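Local coordinates for mandelate racemase/muconate lactonizing enzyme-like protein (Roseovarius sp. TM1035, PDB 3RCY), which belongs to the mandelate racemase/muconate lactonizing enzyme family of the enolase superfamily, binds magnesium and is probably an isomerase, at residues T340-R352 with L366-N378. Sequence-based numbering, arbitrary orientation.
Sequences TPFHDALIKGSIR and LGIEVDEALARAN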
ATOM      1  N   THR A 340     -30.724 -16.737 -33.625  1.00 17.21           N
ATOM      2  CA  THR A 340     -31.713 -16.175 -34.555  1.00 16.87           C
ATOM      3  C   THR A 340     -31.594 -16.890 -35.890  1.00 16.52           C
ATOM      4  O   THR A 340     -30.528 -17.436 -36.199  1.00 16.28           O
ATOM      5  CB  THR A 340     -31.557 -14.633 -34.788  1.00 16.60           C
ATOM      6  OG1 THR A 340     -30.412 -14.373 -35.610  1.00 16.31           O
ATOM      7  CG2 THR A 340     -31.451 -13.862 -33.472  1.00 16.72           C
ATOM      8  N   PRO A 341     -32.683 -16.899 -36.692  1.00 16.53           N
ATOM      9  CA  PRO A 341     -32.586 -17.501 -38.021  1.00 16.76           C
ATOM     10  C   PRO A 341     -31.452 -16.894 -38.859  1.00 16.81           C
ATOM     11  O   PRO A 341     -30.757 -17.623 -39.563  1.00 17.29           O
ATOM     12  CB  PRO A 341     -33.962 -17.206 -38.646  1.00 17.22           C
ATOM     13  CG  PRO A 341     -34.876 -17.076 -37.470  1.00 22.73           C
ATOM     14  CD  PRO A 341     -34.046 -16.407 -36.412  1.00 16.85           C
ATOM     15  N   PHE A 342     -31.259 -15.579 -38.768  1.00 16.56           N
ATOM     16  CA  PHE A 342     -30.248 -14.893 -39.584  1.00 16.55           C
ATOM     17  C   PHE A 342     -28.819 -15.256 -39.164  1.00 16.32           C
ATOM     18  O   PHE A 342     -27.979 -15.534 -40.027  1.00 16.30           O
ATOM     19  CB  PHE A 342     -30.458 -13.370 -39.567  1.00 16.29           C
ATOM     20  CG  PHE A 342     -29.589 -12.621 -40.551  1.00 19.88           C
ATOM     21  CD1 PHE A 342     -29.836 -12.694 -41.920  1.00 17.03           C
ATOM     22  CD2 PHE A 342     -28.530 -11.838 -40.104  1.00 16.22           C
ATOM     23  CE1 PHE A 342     -29.034 -12.002 -42.836  1.00 20.42           C
ATOM     24  CE2 PHE A 342     -27.720 -11.141 -41.006  1.00 19.64           C
ATOM     25  CZ  PHE A 342     -27.973 -11.220 -42.374  1.00 16.86           C
ATOM     26  N   HIS A 343     -28.547 -15.260 -37.852  1.00 15.73           N
ATOM     27  CA  HIS A 343     -27.264 -15.766 -37.332  1.00 15.59           C
ATOM     28  C   HIS A 343     -26.951 -17.149 -37.902  1.00 15.78           C
ATOM     29  O   HIS A 343     -25.854 -17.383 -38.420  1.00 15.78           O
ATOM     30  CB  HIS A 343     -27.283 -15.890 -35.800  1.00 14.95           C
ATOM     31  CG  HIS A 343     -26.913 -14.637 -35.068  1.00 14.91           C
ATOM     32  ND1 HIS A 343     -27.850 -13.719 -34.643  1.00 14.78           N
ATOM     33  CD2 HIS A 343     -25.712 -14.176 -34.637  1.00 14.47           C
ATOM     34  CE1 HIS A 343     -27.243 -12.738 -33.998  1.00 14.44           C
ATOM     35  NE2 HIS A 343     -25.947 -12.989 -33.982  1.00 14.26           N
ATOM     36  N   ASP A 344     -27.913 -18.064 -37.785  1.00 15.86           N
ATOM     37  CA  ASP A 344     -27.712 -19.449 -38.221  1.00 16.43           C
ATOM     38  C   ASP A 344     -27.500 -19.552 -39.730  1.00 16.63           C
ATOM     39  O   ASP A 344     -26.574 -20.227 -40.188  1.00 16.57           O
ATOM     40  CB  ASP A 344     -28.879 -20.339 -37.776  1.00 17.43           C
ATOM     41  CG  ASP A 344     -28.557 -21.819 -37.893  1.00 23.31           C
ATOM     42  OD1 ASP A 344     -27.780 -22.343 -37.065  1.00 17.76           O
ATOM     43  OD2 ASP A 344     -29.087 -22.464 -38.816  1.00 18.45           O
ATOM     44  N   ALA A 345     -28.337 -18.853 -40.497  1.00 16.86           N
ATOM     45  CA  ALA A 345     -28.268 -18.897 -41.958  1.00 16.93           C
ATOM     46  C   ALA A 345     -26.979 -18.289 -42.519  1.00 16.63           C
ATOM     47  O   ALA A 345     -26.446 -18.770 -43.527  1.00 16.58           O
ATOM     48  CB  ALA A 345     -29.502 -18.221 -42.577  1.00 17.45           C
ATOM     49  N   LEU A 346     -26.478 -17.240 -41.868  1.00 16.44           N
ATOM     50  CA  LEU A 346     -25.261 -16.555 -42.328  1.00 16.36           C
ATOM     51  C   LEU A 346     -24.027 -17.463 -42.325  1.00 16.51           C
ATOM     52  O   LEU A 346     -23.141 -17.313 -43.167  1.00 16.93           O
ATOM     53  CB  LEU A 346     -24.999 -15.294 -41.501  1.00 16.44           C
ATOM     54  CG  LEU A 346     -23.905 -14.340 -41.991  1.00 15.66           C
ATOM     55  CD1 LEU A 346     -24.099 -13.938 -43.468  1.00 16.80           C
ATOM     56  CD2 LEU A 346     -23.840 -13.105 -41.092  1.00 16.78           C
ATOM     57  N   ILE A 347     -23.964 -18.400 -41.382  1.00 16.00           N
ATOM     58  CA  ILE A 347     -22.897 -19.402 -41.407  1.00 16.15           C
ATOM     59  C   ILE A 347     -23.398 -20.809 -41.756  1.00 16.61           C
ATOM     60  O   ILE A 347     -22.715 -21.802 -41.490  1.00 16.87           O
ATOM     61  CB  ILE A 347     -22.037 -19.406 -40.114  1.00 15.90           C
ATOM     62  CG1 ILE A 347     -22.891 -19.727 -38.871  1.00 12.59           C
ATOM     63  CG2 ILE A 347     -21.252 -18.078 -39.998  1.00 12.22           C
ATOM     64  CD1 ILE A 347     -22.063 -20.109 -37.624  1.00 15.04           C
ATOM     65  N   LYS A 348     -24.580 -20.871 -42.370  1.00 16.94           N
ATOM     66  CA  LYS A 348     -25.195 -22.122 -42.844  1.00 18.05           C
ATOM     67  C   LYS A 348     -25.238 -23.227 -41.775  1.00 17.88           C
ATOM     68  O   LYS A 348     -24.955 -24.390 -42.055  1.00 17.83           O
ATOM     69  CB  LYS A 348     -24.519 -22.616 -44.139  1.00 19.30           C
ATOM     70  CG  LYS A 348     -24.483 -21.575 -45.260  1.00 20.01           C
ATOM     71  CD  LYS A 348     -24.052 -22.164 -46.599  1.00 21.18           C
ATOM     72  CE  LYS A 348     -24.006 -21.079 -47.679  1.00 20.85           C
ATOM     73  NZ  LYS A 348     -23.506 -21.592 -48.991  1.00 22.95           N
ATOM     74  N   GLY A 349     -25.594 -22.847 -40.549  1.00 17.88           N
ATOM     75  CA  GLY A 349     -25.707 -23.798 -39.436  1.00 18.10           C
ATOM     76  C   GLY A 349     -24.435 -24.534 -39.046  1.00 18.00           C
ATOM     77  O   GLY A 349     -24.501 -25.605 -38.434  1.00 18.02           O
ATOM     78  N   SER A 350     -23.286 -23.944 -39.377  1.00 17.55           N
ATOM     79  CA  SER A 350     -21.970 -24.578 -39.229  1.00 17.63           C
ATOM     80  C   SER A 350     -21.598 -24.865 -37.780  1.00 17.94           C
ATOM     81  O   SER A 350     -20.957 -25.873 -37.498  1.00 18.55           O
ATOM     82  CB  SER A 350     -20.879 -23.695 -39.852  1.00 17.00           C
ATOM     83  OG  SER A 350     -20.952 -23.725 -41.262  1.00 29.18           O
ATOM     84  N   ILE A 351     -21.983 -23.959 -36.881  1.00 17.66           N
ATOM     85  CA  ILE A 351     -21.746 -24.098 -35.443  1.00 17.73           C
ATOM     86  C   ILE A 351     -23.040 -23.714 -34.731  1.00 17.52           C
ATOM     87  O   ILE A 351     -23.630 -22.692 -35.051  1.00 17.10           O
ATOM     88  CB  ILE A 351     -20.598 -23.171 -34.951  1.00 17.92           C
ATOM     89  CG1 ILE A 351     -19.319 -23.382 -35.777  1.00 18.13           C
ATOM     90  CG2 ILE A 351     -20.306 -23.400 -33.467  1.00 18.14           C
ATOM     91  CD1 ILE A 351     -18.259 -22.304 -35.549  1.00 18.35           C
ATOM     92  N   ARG A 352     -23.472 -24.529 -33.764  1.00 17.35           N
ATOM     93  CA  ARG A 352     -24.742 -24.298 -33.067  1.00 17.78           C
ATOM     94  C   ARG A 352     -24.656 -24.584 -31.574  1.00 17.91           C
ATOM     95  O   ARG A 352     -23.859 -25.424 -31.137  1.00 17.80           O
ATOM     96  CB  ARG A 352     -25.860 -25.157 -33.677  1.00 18.46           C
ATOM     97  CG  ARG A 352     -26.368 -24.662 -35.019  1.00 17.67           C
ATOM     98  CD  ARG A 352     -27.224 -25.695 -35.701  1.00 19.21           C
ATOM     99  NE  ARG A 352     -27.747 -25.180 -36.958  1.00 18.31           N
ATOM    100  CZ  ARG A 352     -28.207 -25.931 -37.951  1.00 19.74           C
ATOM    101  NH1 ARG A 352     -28.202 -27.257 -37.860  1.00 18.98           N
ATOM    102  NH2 ARG A 352     -28.660 -25.346 -39.049  1.00 18.91           N
ATOM    103  N   LEU A 366     -12.091 -21.640 -39.318  1.00 13.42           N
ATOM    104  CA  LEU A 366     -13.155 -21.375 -38.347  1.00 13.65           C
ATOM    105  C   LEU A 366     -14.282 -22.407 -38.449  1.00 14.24           C
ATOM    106  O   LEU A 366     -15.167 -22.457 -37.597  1.00 14.54           O
ATOM    107  CB  LEU A 366     -13.704 -19.948 -38.499  1.00 13.59           C
ATOM    108  CG  LEU A 366     -12.796 -18.786 -38.075  1.00 13.01           C
ATOM    109  CD1 LEU A 366     -13.428 -17.454 -38.484  1.00 13.25           C
ATOM    110  CD2 LEU A 366     -12.486 -18.787 -36.570  1.00 13.16           C
ATOM    111  N   GLY A 367     -14.234 -23.235 -39.484  1.00 14.75           N
ATOM    112  CA  GLY A 367     -15.215 -24.296 -39.672  1.00 15.70           C
ATOM    113  C   GLY A 367     -16.583 -23.763 -40.046  1.00 16.63           C
ATOM    114  O   GLY A 367     -17.604 -24.359 -39.690  1.00 17.38           O
ATOM    115  N   ILE A 368     -16.600 -22.633 -40.748  1.00 16.15           N
ATOM    116  CA  ILE A 368     -17.847 -21.996 -41.160  1.00 16.78           C
ATOM    117  C   ILE A 368     -17.926 -21.870 -42.678  1.00 17.46           C
ATOM    118  O   ILE A 368     -16.899 -21.790 -43.359  1.00 17.44           O
ATOM    119  CB  ILE A 368     -18.047 -20.604 -40.490  1.00 16.65           C
ATOM    120  CG1 ILE A 368     -16.886 -19.652 -40.817  1.00 17.50           C
ATOM    121  CG2 ILE A 368     -18.206 -20.768 -38.966  1.00 17.61           C
ATOM    122  CD1 ILE A 368     -17.068 -18.211 -40.275  1.00 16.58           C
ATOM    123  N   GLU A 369     -19.152 -21.884 -43.197  1.00 17.85           N
ATOM    124  CA  GLU A 369     -19.401 -21.516 -44.579  1.00 18.25           C
ATOM    125  C   GLU A 369     -20.264 -20.267 -44.562  1.00 17.44           C
ATOM    126  O   GLU A 369     -21.455 -20.327 -44.253  1.00 17.07           O
ATOM    127  CB  GLU A 369     -20.096 -22.653 -45.345  1.00 20.02           C
ATOM    128  CG  GLU A 369     -19.935 -22.538 -46.857  1.00 37.13           C
ATOM    129  CD  GLU A 369     -20.779 -23.539 -47.635  1.00 22.53           C
ATOM    130  OE1 GLU A 369     -20.974 -24.678 -47.157  1.00 37.74           O
ATOM    131  OE2 GLU A 369     -21.243 -23.173 -48.740  1.00 37.95           O
ATOM    132  N   VAL A 370     -19.651 -19.131 -44.866  1.00 17.02           N
ATOM    133  CA  VAL A 370     -20.351 -17.862 -44.823  1.00 17.28           C
ATOM    134  C   VAL A 370     -21.227 -17.720 -46.066  1.00 17.63           C
ATOM    135  O   VAL A 370     -20.758 -17.887 -47.197  1.00 18.05           O
ATOM    136  CB  VAL A 370     -19.388 -16.663 -44.672  1.00 17.21           C
ATOM    137  CG1 VAL A 370     -20.147 -15.341 -44.746  1.00 15.88           C
ATOM    138  CG2 VAL A 370     -18.652 -16.747 -43.339  1.00 15.55           C
ATOM    139  N   ASP A 371     -22.507 -17.446 -45.845  1.00 17.50           N
ATOM    140  CA  ASP A 371     -23.404 -17.183 -46.955  1.00 18.15           C
ATOM    141  C   ASP A 371     -23.237 -15.737 -47.414  1.00 18.32           C
ATOM    142  O   ASP A 371     -23.962 -14.835 -46.971  1.00 17.85           O
ATOM    143  CB  ASP A 371     -24.854 -17.490 -46.587  1.00 18.20           C
ATOM    144  CG  ASP A 371     -25.746 -17.586 -47.811  1.00 17.66           C
ATOM    145  OD1 ASP A 371     -25.453 -16.924 -48.830  1.00 18.98           O
ATOM    146  OD2 ASP A 371     -26.738 -18.329 -47.757  1.00 19.09           O
ATOM    147  N   GLU A 372     -22.271 -15.533 -48.309  1.00 19.03           N
ATOM    148  CA  GLU A 372     -21.957 -14.205 -48.822  1.00 19.44           C
ATOM    149  C   GLU A 372     -23.143 -13.564 -49.538  1.00 19.29           C
ATOM    150  O   GLU A 372     -23.412 -12.381 -49.348  1.00 19.06           O
ATOM    151  CB  GLU A 372     -20.738 -14.247 -49.748  1.00 20.34           C
ATOM    152  CG  GLU A 372     -20.302 -12.860 -50.215  1.00 24.04           C
ATOM    153  CD  GLU A 372     -18.996 -12.868 -50.973  1.00 21.10           C
ATOM    154  OE1 GLU A 372     -18.222 -13.844 -50.847  1.00 24.16           O
ATOM    155  OE2 GLU A 372     -18.743 -11.880 -51.695  1.00 24.80           O
ATOM    156  N   ALA A 373     -23.853 -14.349 -50.348  1.00 19.63           N
ATOM    157  CA  ALA A 373     -25.026 -13.857 -51.073  1.00 19.94           C
ATOM    158  C   ALA A 373     -26.107 -13.317 -50.123  1.00 19.90           C
ATOM    159  O   ALA A 373     -26.682 -12.254 -50.369  1.00 20.33           O
ATOM    160  CB  ALA A 373     -25.598 -14.947 -52.000  1.00 20.12           C
ATOM    161  N   LEU A 374     -26.371 -14.044 -49.040  1.00 19.11           N
ATOM    162  CA  LEU A 374     -27.328 -13.599 -48.027  1.00 18.61           C
ATOM    163  C   LEU A 374     -26.905 -12.279 -47.366  1.00 17.99           C
ATOM    164  O   LEU A 374     -27.732 -11.374 -47.205  1.00 18.10           O
ATOM    165  CB  LEU A 374     -27.539 -14.681 -46.963  1.00 18.49           C
ATOM    166  CG  LEU A 374     -28.527 -14.384 -45.827  1.00 21.11           C
ATOM    167  CD1 LEU A 374     -29.974 -14.269 -46.335  1.00 18.68           C
ATOM    168  CD2 LEU A 374     -28.417 -15.457 -44.753  1.00 18.13           C
ATOM    169  N   ALA A 375     -25.629 -12.166 -46.990  1.00 17.20           N
ATOM    170  CA  ALA A 375     -25.117 -10.926 -46.395  1.00 17.42           C
ATOM    171  C   ALA A 375     -25.284  -9.739 -47.343  1.00 18.21           C
ATOM    172  O   ALA A 375     -25.717  -8.665 -46.930  1.00 18.58           O
ATOM    173  CB  ALA A 375     -23.654 -11.076 -45.990  1.00 16.95           C
ATOM    174  N   ARG A 376     -24.932  -9.943 -48.611  1.00 18.74           N
ATOM    175  CA  ARG A 376     -25.076  -8.901 -49.634  1.00 19.72           C
ATOM    176  C   ARG A 376     -26.542  -8.572 -49.950  1.00 20.28           C
ATOM    177  O   ARG A 376     -26.860  -7.435 -50.302  1.00 20.92           O
ATOM    178  CB  ARG A 376     -24.323  -9.287 -50.909  1.00 20.11           C
ATOM    179  CG  ARG A 376     -22.822  -9.382 -50.729  1.00 21.52           C
ATOM    180  CD  ARG A 376     -22.113  -9.487 -52.070  1.00 20.79           C
ATOM    181  NE  ARG A 376     -20.661  -9.534 -51.909  1.00 21.92           N
ATOM    182  CZ  ARG A 376     -19.892  -8.470 -51.679  1.00 20.65           C
ATOM    183  NH1 ARG A 376     -18.581  -8.615 -51.544  1.00 21.91           N
ATOM    184  NH2 ARG A 376     -20.429  -7.262 -51.572  1.00 21.89           N
ATOM    185  N   ALA A 377     -27.428  -9.556 -49.807  1.00 20.28           N
ATOM    186  CA  ALA A 377     -28.868  -9.335 -50.002  1.00 20.83           C
ATOM    187  C   ALA A 377     -29.485  -8.591 -48.815  1.00 20.78           C
ATOM    188  O   ALA A 377     -30.664  -8.226 -48.840  1.00 20.96           O
ATOM    189  CB  ALA A 377     -29.594 -10.665 -50.245  1.00 21.03           C
ATOM    190  N   ASN A 378     -28.681  -8.357 -47.779  1.00 20.19           N
ATOM    191  CA  ASN A 378     -29.150  -7.661 -46.589  1.00 20.00           C
ATOM    192  C   ASN A 378     -28.260  -6.462 -46.231  1.00 20.22           C
ATOM    193  O   ASN A 378     -27.579  -6.486 -45.204  1.00 20.08           O
ATOM    194  CB  ASN A 378     -29.267  -8.642 -45.408  1.00 19.12           C
ATOM    195  CG  ASN A 378     -30.445  -9.593 -45.550  1.00 24.63           C
ATOM    196  OD1 ASN A 378     -30.339 -10.653 -46.176  1.00 19.55           O
ATOM    197  ND2 ASN A 378     -31.571  -9.223 -44.956  1.00 18.54           N
TER
HETATM  198  O   HOH W   1     -27.754 -19.571 -45.656  1.00 10.04           O
HETATM  199  O   HOH W   2     -18.383 -26.769 -38.847  1.00 13.74           O
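Leu-346 O takes the backbone N-H of Asp-371 at 2.8 Å, a nearly straight bond (169° at the hydrogen) between the end of helix 341-346 and the residue that N-caps helix 372-376. Further along, Glu-369 N donates to Ser-350 OG at 3.2 Å, while this hydroxyl gives its own proton to Ile-347 O at 2.6 Å, close to the line of that carbonyl. OG lies beside its own backbone N (chi1 -73°), where it accepts from one segment and donates within the other. An alanine here would probably leave Glu-369 N without this acceptor and Ile-347 O without the hydroxyl bond. On the exposed side the extended Lys-348 chain crosses Glu-369, and NZ reaches Glu-369 OE2 at 2.8 Å from above the carboxylate plane. Among apolar groups, Phe-342 CE1 lies 3.9 Å from Leu-374 CG, Leu-374 CD2 meets Ala-345 CB at 3.7 Å, Leu-346 CD1 rests on Ala-375 CB, and Ile-368 packs against Ile-347 and Ile-351. One water donates to both Ala-345 O and Asp-371 OD2; a second bridges Ser-350 O and Gly-367 O. Behind these contacts, a Schellman motif with Lys-348 at C' ends helix 341-346, and Asp-371 OD1 caps helix 372-376 through Leu-374 N at 3.0 Å. Ala-375 also packs on Ile-10 of strand 4-12 and Val-370 on Trp-38, so segment 366-378 runs from the barrel domain onto the N-terminal sheet. One main-chain bond, a serine hydroxyl and two waters thus tie the segments, apolar side chains fill in between, and solvent probably weakens the Lys-348/Glu-369 salt bridge.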